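Local coordinates for protein N-acetylmuramoyl-L-alanine amidase XlyA (Bacillus subtilis, PDB 3HMB) that hydrolyses the amide link between N-acetylmuramoyl residues and L-amino acids of cell-wall peptidoglycan, here represented by its zinc-bound catalytic amidase domain, at residues Q9-V14 with I68-P73. The protein carries 5 engineered substitutions. Residues are numbered along the deposited sequence; the frame is centred on the assembly and turned at random.
Sequences QKFIPV and IYQHLP. Engineered in segment 9-14: K10 (natural residue Asp).
F11 lies against the loop that leaves strand 68-70, from Q70 to P73, and its ring is engaged on two aspects at once. Over one face sits the pyrrolidine of P73, whose CD is 4.0 Å from the F11 ring centroid in a CH-pi contact 16° off the ring normal. At the rim, CE2 of F11 meets CG of Q70 at 3.5 Å, the amide plane of Q70 turned 65° from the ring. CG of Q70 is anti to its backbone N (chi1 -172°) and the chain beyond is extended, which carries the amide past the phenyl edge to two partners. NE2 of Q70 donates to O of L72 (3.0 Å), tying the side chain back to its own loop, while OE1 of Q70 accepts a hydrogen bond from NE2 of Q9 (2.9 Å), which comes from above the carbonyl plane; the two side chains run alongside each other, their amides turned well out of a common plane.

Backbone bonds show how pairing can continue past a strand, though out of regular parallel register. Beyond the single Q9-Q70 bridge, N of K10 donates to O of Q70 (2.9 Å) and N of I12 to O of H71 (2.9 Å), the donor stepping two residues and the acceptor one. CD1 of I12 then packs on CD1 of L72. The engineered K10 lays its CG at the edge of the Y69 ring, and a water joins O of K10 to ND1 of H71.

Around them, OG1 of T62 is hydrogen-bonded to NE2 of H71, W59 meets that imidazole nearly perpendicularly, and NH1 of R19 is hydrogen-bonded to O of I12. The contact lies where the parallel pairing of outermost strand 7-9 with strand 68-70 ends and both leave the mixed sheet as loops, with strand 61-63 on the other side of 68-70 and helix 43-50 packing against Y69 and H71.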
ATOM      1  N   GLN A   9       6.092  11.491  -5.324  1.00 23.18           N
ATOM      2  CA  GLN A   9       7.132  10.495  -5.117  1.00 24.69           C
ATOM      3  C   GLN A   9       8.152  10.938  -4.085  1.00 23.94           C
ATOM      4  O   GLN A   9       8.675  12.040  -4.156  1.00 22.75           O
ATOM      5  CB  GLN A   9       7.816  10.164  -6.439  1.00 25.62           C
ATOM      6  CG  GLN A   9       6.892   9.411  -7.377  1.00 30.99           C
ATOM      7  CD  GLN A   9       7.566   9.042  -8.663  1.00 32.95           C
ATOM      8  OE1 GLN A   9       8.069   9.909  -9.372  1.00 37.47           O
ATOM      9  NE2 GLN A   9       7.586   7.750  -8.983  1.00 33.49           N
ATOM     10  N   LYS A  10       8.400  10.077  -3.106  1.00 24.10           N
ATOM     11  CA  LYS A  10       9.377  10.332  -2.046  1.00 23.54           C
ATOM     12  C   LYS A  10      10.018   8.992  -1.703  1.00 21.44           C
ATOM     13  O   LYS A  10       9.759   8.415  -0.645  1.00 19.64           O
ATOM     14  CB  LYS A  10       8.708  10.932  -0.797  1.00 26.24           C
ATOM     15  CG  LYS A  10       8.352  12.417  -0.917  1.00 30.24           C
ATOM     16  CD  LYS A  10       9.587  13.277  -1.228  1.00 33.07           C
ATOM     17  CE  LYS A  10       9.220  14.708  -1.677  1.00 34.21           C
ATOM     18  NZ  LYS A  10       8.535  15.539  -0.626  1.00 35.86           N
ATOM     19  N   PHE A  11      10.846   8.499  -2.619  1.00 20.14           N
ATOM     20  CA  PHE A  11      11.505   7.214  -2.435  1.00 19.09           C
ATOM     21  C   PHE A  11      12.412   7.134  -1.215  1.00 18.57           C
ATOM     22  O   PHE A  11      13.146   8.070  -0.893  1.00 18.10           O
ATOM     23  CB  PHE A  11      12.305   6.840  -3.689  1.00 18.79           C
ATOM     24  CG  PHE A  11      11.447   6.474  -4.880  1.00 21.66           C
ATOM     25  CD1 PHE A  11      12.038   6.120  -6.090  1.00 21.47           C
ATOM     26  CD2 PHE A  11      10.052   6.471  -4.792  1.00 23.58           C
ATOM     27  CE1 PHE A  11      11.268   5.764  -7.200  1.00 22.56           C
ATOM     28  CE2 PHE A  11       9.260   6.115  -5.900  1.00 24.50           C
ATOM     29  CZ  PHE A  11       9.871   5.761  -7.105  1.00 24.02           C
ATOM     30  N   ILE A  12      12.314   6.012  -0.510  1.00 17.73           N
ATOM     31  CA  ILE A  12      13.157   5.747   0.646  1.00 15.90           C
ATOM     32  C   ILE A  12      14.537   5.700   0.014  1.00 16.98           C
ATOM     33  O   ILE A  12      14.720   5.096  -1.049  1.00 16.46           O
ATOM     34  CB  ILE A  12      12.846   4.380   1.237  1.00 14.59           C
ATOM     35  CG1 ILE A  12      11.391   4.360   1.699  1.00 16.05           C
ATOM     36  CG2 ILE A  12      13.820   4.063   2.356  1.00 14.64           C
ATOM     37  CD1 ILE A  12      10.905   3.014   2.140  1.00 13.68           C
ATOM     38  N   PRO A  13      15.525   6.348   0.641  1.00 16.50           N
ATOM     39  CA  PRO A  13      16.857   6.315   0.033  1.00 16.96           C
ATOM     40  C   PRO A  13      17.440   4.907  -0.117  1.00 19.34           C
ATOM     41  O   PRO A  13      17.171   4.005   0.689  1.00 20.01           O
ATOM     42  CB  PRO A  13      17.680   7.213   0.954  1.00 14.66           C
ATOM     43  CG  PRO A  13      17.016   7.029   2.274  1.00 15.56           C
ATOM     44  CD  PRO A  13      15.545   7.011   1.956  1.00 14.46           C
ATOM     45  N   VAL A  14      18.204   4.711  -1.185  1.00 20.24           N
ATOM     46  CA  VAL A  14      18.848   3.428  -1.433  1.00 20.85           C
ATOM     47  C   VAL A  14      19.865   3.245  -0.308  1.00 23.96           C
ATOM     48  O   VAL A  14      20.664   4.142  -0.025  1.00 23.70           O
ATOM     49  CB  VAL A  14      19.612   3.444  -2.769  1.00 20.03           C
ATOM     50  CG1 VAL A  14      20.502   2.218  -2.867  1.00 14.19           C
ATOM     51  CG2 VAL A  14      18.636   3.517  -3.923  1.00 16.52           C
ATOM     52  N   ILE A  68      -1.658  10.873  -2.832  1.00 20.42           N
ATOM     53  CA  ILE A  68      -0.936   9.613  -2.757  1.00 20.71           C
ATOM     54  C   ILE A  68       0.585   9.752  -2.762  1.00 20.61           C
ATOM     55  O   ILE A  68       1.144  10.530  -3.542  1.00 20.87           O
ATOM     56  CB  ILE A  68      -1.345   8.709  -3.942  1.00 21.96           C
ATOM     57  CG1 ILE A  68      -2.858   8.486  -3.925  1.00 20.60           C
ATOM     58  CG2 ILE A  68      -0.597   7.394  -3.880  1.00 18.57           C
ATOM     59  CD1 ILE A  68      -3.387   7.887  -5.185  1.00 21.40           C
ATOM     60  N   TYR A  69       1.254   8.984  -1.907  1.00 19.37           N
ATOM     61  CA  TYR A  69       2.715   9.006  -1.857  1.00 19.60           C
ATOM     62  C   TYR A  69       3.357   7.683  -2.239  1.00 19.37           C
ATOM     63  O   TYR A  69       2.947   6.622  -1.762  1.00 18.43           O
ATOM     64  CB  TYR A  69       3.217   9.372  -0.467  1.00 21.56           C
ATOM     65  CG  TYR A  69       3.350  10.845  -0.256  1.00 25.45           C
ATOM     66  CD1 TYR A  69       2.218  11.642  -0.101  1.00 26.19           C
ATOM     67  CD2 TYR A  69       4.608  11.451  -0.213  1.00 24.65           C
ATOM     68  CE1 TYR A  69       2.328  13.005   0.095  1.00 27.33           C
ATOM     69  CE2 TYR A  69       4.731  12.813  -0.018  1.00 26.18           C
ATOM     70  CZ  TYR A  69       3.585  13.585   0.139  1.00 27.30           C
ATOM     71  OH  TYR A  69       3.694  14.936   0.355  1.00 28.16           O
ATOM     72  N   GLN A  70       4.378   7.756  -3.087  1.00 18.33           N
ATOM     73  CA  GLN A  70       5.109   6.565  -3.500  1.00 19.05           C
ATOM     74  C   GLN A  70       6.458   6.519  -2.772  1.00 20.23           C
ATOM     75  O   GLN A  70       7.262   7.439  -2.884  1.00 20.35           O
ATOM     76  CB  GLN A  70       5.346   6.569  -5.005  1.00 16.67           C
ATOM     77  CG  GLN A  70       5.928   5.261  -5.493  1.00 16.36           C
ATOM     78  CD  GLN A  70       6.044   5.210  -6.995  1.00 18.22           C
ATOM     79  OE1 GLN A  70       5.585   6.116  -7.691  1.00 19.63           O
ATOM     80  NE2 GLN A  70       6.653   4.142  -7.511  1.00 17.59           N
ATOM     81  N   HIS A  71       6.710   5.435  -2.045  1.00 21.42           N
ATOM     82  CA  HIS A  71       7.942   5.292  -1.273  1.00 23.81           C
ATOM     83  C   HIS A  71       8.974   4.376  -1.915  1.00 24.52           C
ATOM     84  O   HIS A  71      10.146   4.386  -1.529  1.00 24.82           O
ATOM     85  CB  HIS A  71       7.607   4.730   0.110  1.00 23.38           C
ATOM     86  CG  HIS A  71       6.333   5.265   0.677  1.00 24.12           C
ATOM     87  ND1 HIS A  71       6.209   6.558   1.137  1.00 23.37           N
ATOM     88  CD2 HIS A  71       5.112   4.697   0.818  1.00 23.27           C
ATOM     89  CE1 HIS A  71       4.967   6.765   1.534  1.00 22.53           C
ATOM     90  NE2 HIS A  71       4.281   5.651   1.350  1.00 21.58           N
ATOM     91  N   LEU A  72       8.535   3.597  -2.898  1.00 23.96           N
ATOM     92  CA  LEU A  72       9.395   2.616  -3.541  1.00 23.06           C
ATOM     93  C   LEU A  72       9.102   2.448  -5.017  1.00 22.93           C
ATOM     94  O   LEU A  72       7.944   2.481  -5.429  1.00 24.67           O
ATOM     95  CB  LEU A  72       9.191   1.262  -2.857  1.00 20.97           C
ATOM     96  CG  LEU A  72      10.242   0.625  -1.957  1.00 22.05           C
ATOM     97  CD1 LEU A  72      11.108   1.652  -1.245  1.00 21.33           C
ATOM     98  CD2 LEU A  72       9.509  -0.255  -0.972  1.00 20.61           C
ATOM     99  N   PRO A  73      10.151   2.277  -5.841  1.00 22.46           N
ATOM    100  CA  PRO A  73       9.945   2.089  -7.282  1.00 19.92           C
ATOM    101  C   PRO A  73       9.177   0.772  -7.480  1.00 19.22           C
ATOM    102  O   PRO A  73       9.287  -0.130  -6.654  1.00 18.51           O
ATOM    103  CB  PRO A  73      11.371   2.029  -7.826  1.00 19.56           C
ATOM    104  CG  PRO A  73      12.152   1.473  -6.667  1.00 19.52           C
ATOM    105  CD  PRO A  73      11.587   2.253  -5.511  1.00 20.81           C
TER
HETATM  106  O   HOH W   1       8.721   7.513   1.674  1.00 18.75           O